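Local coordinates for protein amicyanin (Paracoccus versutus, PDB 1ID2) that binds a type 1 (blue) copper ion and probably carries single electrons between redox partners, as other cupredoxins do, at residues I26-Y31 against H96-G101; M52-A57 against F68-M73. The contacts are given in a common frame with arbitrary orientation. Residues are numbered along the deposited sequence.

Contact 1 (I26-Y31 against H96-G101); sequences IEKMKY and HPFMRG. With CU (copper (II) ion), chain D.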
loop_
_atom_site.group_PDB
_atom_site.type_symbol
_atom_site.label_atom_id
_atom_site.label_comp_id
_atom_site.label_asym_id
_atom_site.label_seq_id
_atom_site.Cartn_x
_atom_site.Cartn_y
_atom_site.Cartn_z
ATOM N N ILE A 26 -1.310 5.567 8.156
ATOM C CA ILE A 26 -0.387 4.832 8.997
ATOM C C ILE A 26 -0.013 5.667 10.221
ATOM O O ILE A 26 0.640 6.703 10.090
ATOM C CB ILE A 26 0.903 4.444 8.214
ATOM C CG1 ILE A 26 0.542 3.824 6.848
ATOM C CG2 ILE A 26 1.709 3.455 9.038
ATOM C CD1 ILE A 26 1.702 3.739 5.859
ATOM N N GLU A 27 -0.410 5.202 11.406
ATOM C CA GLU A 27 -0.099 5.898 12.649
ATOM C C GLU A 27 0.156 4.875 13.714
ATOM O O GLU A 27 -0.525 3.857 13.778
ATOM C CB GLU A 27 -1.260 6.775 13.123
ATOM C CG GLU A 27 -1.140 8.249 12.843
ATOM C CD GLU A 27 0.015 8.910 13.561
ATOM O OE1 GLU A 27 -0.101 9.236 14.754
ATOM O OE2 GLU A 27 0.992 9.240 12.881
ATOM N N LYS A 28 1.089 5.215 14.597
ATOM C CA LYS A 28 1.429 4.431 15.774
ATOM C C LYS A 28 1.636 2.943 15.489
ATOM O O LYS A 28 1.142 2.066 16.195
ATOM C CB LYS A 28 0.408 4.712 16.883
ATOM C CG LYS A 28 0.026 6.239 16.989
ATOM C CD LYS A 28 0.996 7.164 17.821
ATOM C CE LYS A 28 2.475 7.130 17.363
ATOM N NZ LYS A 28 2.916 8.114 16.295
ATOM N N MET A 29 2.527 2.707 14.529
ATOM C CA MET A 29 2.946 1.388 14.107
ATOM C C MET A 29 1.782 0.512 13.664
ATOM O O MET A 29 1.885 -0.714 13.719
ATOM C CB MET A 29 3.728 0.691 15.227
ATOM C CG MET A 29 4.859 1.520 15.801
ATOM S SD MET A 29 6.174 1.888 14.670
ATOM C CE MET A 29 7.202 0.420 14.769
ATOM N N LYS A 30 0.731 1.130 13.127
ATOM C CA LYS A 30 -0.450 0.406 12.634
ATOM C C LYS A 30 -0.829 0.964 11.272
ATOM O O LYS A 30 -0.767 2.171 11.055
ATOM C CB LYS A 30 -1.658 0.640 13.546
ATOM C CG LYS A 30 -1.662 -0.093 14.867
ATOM C CD LYS A 30 -2.600 0.592 15.866
ATOM C CE LYS A 30 -4.066 0.476 15.468
ATOM N NZ LYS A 30 -4.956 1.282 16.359
ATOM N N TYR A 31 -1.363 0.104 10.419
ATOM C CA TYR A 31 -2.143 0.552 9.277
ATOM C C TYR A 31 -3.504 0.784 9.848
ATOM O O TYR A 31 -4.085 -0.136 10.421
ATOM C CB TYR A 31 -2.253 -0.548 8.221
ATOM C CG TYR A 31 -0.945 -0.874 7.596
ATOM C CD1 TYR A 31 -0.294 0.055 6.775
ATOM C CD2 TYR A 31 -0.328 -2.088 7.850
ATOM C CE1 TYR A 31 0.942 -0.230 6.210
ATOM C CE2 TYR A 31 0.908 -2.377 7.299
ATOM C CZ TYR A 31 1.538 -1.463 6.479
ATOM O OH TYR A 31 2.722 -1.840 5.879
ATOM N N HIS A 96 8.983 -3.930 9.891
ATOM C CA HIS A 96 8.040 -4.106 10.997
ATOM C C HIS A 96 6.965 -5.097 10.584
ATOM O O HIS A 96 5.806 -4.712 10.363
ATOM C CB HIS A 96 7.378 -2.761 11.335
ATOM C CG HIS A 96 8.343 -1.617 11.468
ATOM N ND1 HIS A 96 8.135 -0.421 10.814
ATOM C CD2 HIS A 96 9.536 -1.571 12.115
ATOM C CE1 HIS A 96 9.198 0.315 11.071
ATOM N NE2 HIS A 96 10.080 -0.340 11.848
ATOM N N PRO A 97 7.332 -6.389 10.439
ATOM C CA PRO A 97 6.451 -7.395 9.840
ATOM C C PRO A 97 5.219 -7.726 10.691
ATOM O O PRO A 97 4.340 -8.454 10.261
ATOM C CB PRO A 97 7.356 -8.616 9.688
ATOM C CG PRO A 97 8.722 -8.168 10.125
ATOM C CD PRO A 97 8.535 -7.021 11.004
ATOM N N PHE A 98 5.174 -7.213 11.908
ATOM C CA PHE A 98 3.997 -7.354 12.731
ATOM C C PHE A 98 2.918 -6.413 12.247
ATOM O O PHE A 98 1.778 -6.502 12.705
ATOM C CB PHE A 98 4.330 -7.040 14.185
ATOM C CG PHE A 98 5.040 -5.725 14.373
ATOM C CD1 PHE A 98 4.318 -4.556 14.569
ATOM C CD2 PHE A 98 6.423 -5.659 14.348
ATOM C CE1 PHE A 98 4.956 -3.345 14.732
ATOM C CE2 PHE A 98 7.082 -4.432 14.534
ATOM C CZ PHE A 98 6.345 -3.282 14.726
ATOM N N MET A 99 3.318 -5.396 11.481
ATOM C CA MET A 99 2.369 -4.527 10.755
ATOM C C MET A 99 1.885 -5.220 9.475
ATOM O O MET A 99 2.673 -5.505 8.581
ATOM C CB MET A 99 3.017 -3.191 10.360
ATOM C CG MET A 99 3.328 -2.235 11.502
ATOM S SD MET A 99 4.163 -0.746 10.887
ATOM C CE MET A 99 2.748 0.090 10.102
ATOM N N ARG A 100 0.583 -5.458 9.396
ATOM C CA ARG A 100 -0.013 -6.217 8.316
ATOM C C ARG A 100 -1.323 -5.545 7.943
ATOM O O ARG A 100 -1.998 -4.979 8.800
ATOM C CB ARG A 100 -0.337 -7.627 8.789
ATOM C CG ARG A 100 0.843 -8.443 9.177
ATOM C CD ARG A 100 0.389 -9.659 9.922
ATOM N NE ARG A 100 1.451 -10.131 10.795
ATOM C CZ ARG A 100 2.233 -11.170 10.538
ATOM N NH1 ARG A 100 2.065 -11.885 9.430
ATOM N NH2 ARG A 100 3.283 -11.400 11.311
ATOM N N GLY A 101 -1.755 -5.744 6.707
ATOM C CA GLY A 101 -3.105 -5.346 6.332
ATOM C C GLY A 101 -3.503 -6.144 5.108
ATOM O O GLY A 101 -2.698 -6.936 4.579
HETATM CU CU CU D . 6.515 -0.100 9.352
HETATM O O HOH W 1 -1.350 -2.814 11.249
#

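Contact 2 (M52-A57 against F68-M73); sequences MPHNVA and FRGEMM. With CU (copper (II) ion), chain D.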
loop_
_atom_site.group_PDB
_atom_site.type_symbol
_atom_site.label_atom_id
_atom_site.label_comp_id
_atom_site.label_asym_id
_atom_site.label_seq_id
_atom_site.Cartn_x
_atom_site.Cartn_y
_atom_site.Cartn_z
ATOM N N MET A 52 8.616 7.505 11.977
ATOM C CA MET A 52 9.052 6.139 11.662
ATOM C C MET A 52 8.757 5.817 10.206
ATOM O O MET A 52 7.614 5.848 9.780
ATOM C CB MET A 52 8.307 5.128 12.525
ATOM C CG MET A 52 8.770 3.695 12.343
ATOM S SD MET A 52 10.324 3.386 13.159
ATOM C CE MET A 52 9.767 2.915 14.814
ATOM N N PRO A 53 9.762 5.368 9.464
ATOM C CA PRO A 53 9.426 5.091 8.070
ATOM C C PRO A 53 8.702 3.761 7.944
ATOM O O PRO A 53 8.989 2.815 8.677
ATOM C CB PRO A 53 10.789 5.103 7.372
ATOM C CG PRO A 53 11.677 5.896 8.321
ATOM C CD PRO A 53 11.215 5.450 9.670
ATOM N N HIS A 54 7.783 3.692 6.990
ATOM C CA HIS A 54 6.950 2.524 6.773
ATOM C C HIS A 54 6.806 2.317 5.273
ATOM O O HIS A 54 6.903 3.277 4.511
ATOM C CB HIS A 54 5.583 2.729 7.405
ATOM C CG HIS A 54 5.620 2.858 8.907
ATOM N ND1 HIS A 54 6.025 1.825 9.714
ATOM C CD2 HIS A 54 5.165 3.867 9.685
ATOM C CE1 HIS A 54 5.812 2.227 10.952
ATOM N NE2 HIS A 54 5.296 3.447 10.993
ATOM N N ASN A 55 6.764 1.065 4.833
ATOM C CA ASN A 55 6.474 0.778 3.428
ATOM C C ASN A 55 5.329 -0.216 3.298
ATOM O O ASN A 55 4.609 -0.470 4.281
ATOM C CB ASN A 55 7.721 0.263 2.688
ATOM C CG ASN A 55 8.038 -1.192 2.995
ATOM O OD1 ASN A 55 7.690 -1.681 4.051
ATOM N ND2 ASN A 55 8.790 -1.851 2.114
ATOM N N VAL A 56 5.031 -0.594 2.051
ATOM C CA VAL A 56 4.038 -1.635 1.750
ATOM C C VAL A 56 4.749 -2.728 0.974
ATOM O O VAL A 56 5.491 -2.413 0.040
ATOM C CB VAL A 56 2.859 -1.061 0.898
ATOM C CG1 VAL A 56 1.952 -2.168 0.397
ATOM C CG2 VAL A 56 2.043 -0.122 1.744
ATOM N N ALA A 57 4.704 -3.962 1.492
ATOM C CA ALA A 57 5.387 -5.098 0.867
ATOM C C ALA A 57 4.527 -6.363 0.787
ATOM O O ALA A 57 3.536 -6.522 1.520
ATOM C CB ALA A 57 6.702 -5.396 1.599
ATOM N N PHE A 68 7.364 -8.218 -3.669
ATOM C CA PHE A 68 7.324 -6.789 -3.955
ATOM C C PHE A 68 7.551 -5.979 -2.671
ATOM O O PHE A 68 6.861 -6.165 -1.673
ATOM C CB PHE A 68 5.973 -6.418 -4.597
ATOM C CG PHE A 68 5.878 -4.979 -5.019
ATOM C CD1 PHE A 68 5.339 -4.026 -4.157
ATOM C CD2 PHE A 68 6.488 -4.548 -6.190
ATOM C CE1 PHE A 68 5.433 -2.674 -4.443
ATOM C CE2 PHE A 68 6.587 -3.186 -6.490
ATOM C CZ PHE A 68 6.066 -2.250 -5.614
ATOM N N ARG A 69 8.552 -5.106 -2.692
ATOM C CA ARG A 69 8.829 -4.253 -1.560
ATOM C C ARG A 69 8.709 -2.810 -2.002
ATOM O O ARG A 69 9.489 -2.364 -2.825
ATOM C CB ARG A 69 10.238 -4.509 -1.058
ATOM C CG ARG A 69 10.463 -4.075 0.372
ATOM C CD ARG A 69 11.796 -3.365 0.541
ATOM N NE ARG A 69 11.657 -1.922 0.355
ATOM C CZ ARG A 69 12.080 -0.997 1.215
ATOM N NH1 ARG A 69 12.670 -1.342 2.358
ATOM N NH2 ARG A 69 11.986 0.285 0.889
ATOM N N GLY A 70 7.736 -2.088 -1.463
ATOM C CA GLY A 70 7.567 -0.694 -1.833
ATOM C C GLY A 70 8.673 0.119 -1.191
ATOM O O GLY A 70 9.273 -0.325 -0.218
ATOM N N GLU A 71 8.932 1.312 -1.704
ATOM C CA GLU A 71 9.905 2.211 -1.089
ATOM C C GLU A 71 9.360 2.776 0.221
ATOM O O GLU A 71 8.139 2.857 0.407
ATOM C CB GLU A 71 10.229 3.356 -2.049
ATOM C CG GLU A 71 11.251 2.991 -3.119
ATOM C CD GLU A 71 11.715 4.194 -3.933
ATOM O OE1 GLU A 71 12.027 5.258 -3.346
ATOM O OE2 GLU A 71 11.794 4.068 -5.171
ATOM N N MET A 72 10.265 3.096 1.147
ATOM C CA MET A 72 9.910 3.667 2.465
ATOM C C MET A 72 9.340 5.095 2.390
ATOM O O MET A 72 9.850 5.921 1.636
ATOM C CB MET A 72 11.139 3.684 3.381
ATOM C CG MET A 72 11.831 2.330 3.550
ATOM S SD MET A 72 10.792 1.072 4.306
ATOM C CE MET A 72 10.465 1.900 5.769
ATOM N N MET A 73 8.219 5.328 3.074
ATOM C CA MET A 73 7.635 6.663 3.233
ATOM C C MET A 73 8.133 7.182 4.559
ATOM O O MET A 73 8.287 6.430 5.536
ATOM C CB MET A 73 6.103 6.628 3.312
ATOM C CG MET A 73 5.383 6.131 2.073
ATOM S SD MET A 73 3.664 5.584 2.384
ATOM C CE MET A 73 3.873 3.800 2.480
HETATM CU CU CU D . 6.515 -0.100 9.352
HETATM O O HOH W 2 6.111 1.506 0.161
#

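Contact 1 (I26-Y31 against H96-G101)
No direct hydrogen bond joins these segments; van der Waals contact and ring interactions hold Met99 against the turn from Glu27 to Lys30. Met99 CG lies 3.1 Å from Met29 O, and Met99 CE packs 3.7 Å from Ile26 CG2 and over the face of the Tyr31 ring, 4.1 Å from its centroid, a CH-pi contact that accompanies a Met-aromatic one. Met99 SD, the weak axial ligand of the type 1 site, lies 2.9 Å from the copper. Met29 CE makes a second CH-pi contact, 4.0 Å above the centroid of the His96 ring, and meets the Phe98 ring edge. His96 ND1 binds copper at 2.2 Å, so one loop supplies a histidine and the axial methionine, as in cupredoxin type 1 sites. A water is the polar link, accepting from Tyr31 N and donating weakly to Arg100 O. Tyr31 OH is hydrogen-bonded to Asn55 O. The edge of the sheet holding strands 22-27 and 30-31 meets the ligand loop leading into strand 100-105, which pairs with strand 87-92.

Contact 2 (M52-A57 against F68-M73)
Running roughly antiparallel, 52-57 and 68-73 are pinned at two places with their register shifted by one residue between them. At the first, His54 and Met73 satisfy each other's backbone: His54 N donates to Met73 O (3.1 Å) and Met73 N to His54 O (2.8 Å); Met73 O also accepts from Asn48 ND2. At the second, Gly70 N donates to Val56 O (2.7 Å) beside the non-hydrogen-bonded pair of Ala57 and Arg69; a CB on Gly70 would clash with that carbonyl. Between them, the Asn55 side chain replaces a backbone partner, Asn55 ND2 donating to Gly70 O at 2.8 Å, and a water accepts from Val56 N (3.0 Å) and donates to Glu71 O (2.4 Å). Asn55 OD1 accepts from Thr94 N, next to the copper ligand Cys93. Met72 CE touches Pro53 CB at 3.6 Å, an apolar contact. The CA-to-CB bond of His54 points away from 68-73; His54 ND1 binds copper at 2.0 Å, and NE2 is hydrogen-bonded to Glu50. A histidine ligand followed by an asparagine that ties its loop to the one carrying the cysteine is a hallmark of the cupredoxin type 1 copper site.

Overall arrangement
Both contacts are partly buried, about 11 Å apart between centres, and grip the same copper from different parts of the fold: 96-101 contributes His96 and Met99, 52-57 contributes His54. Their chemistry differs. Contact 1 relies on methionine and aromatic side chains around the ligands, with water as its polar bridge, whereas contact 2 is built largely from backbone and asparagine hydrogen bonds that fix the course of its loop. Contact 2, between segments close in sequence, lies nearer the chain centre; contact 1 joins segments 65 residues apart and includes the exposed Phe98. A probable hydrogen bond from Tyr31 OH to Asn55 O (2.8 Å) couples the two contacts close to the copper site.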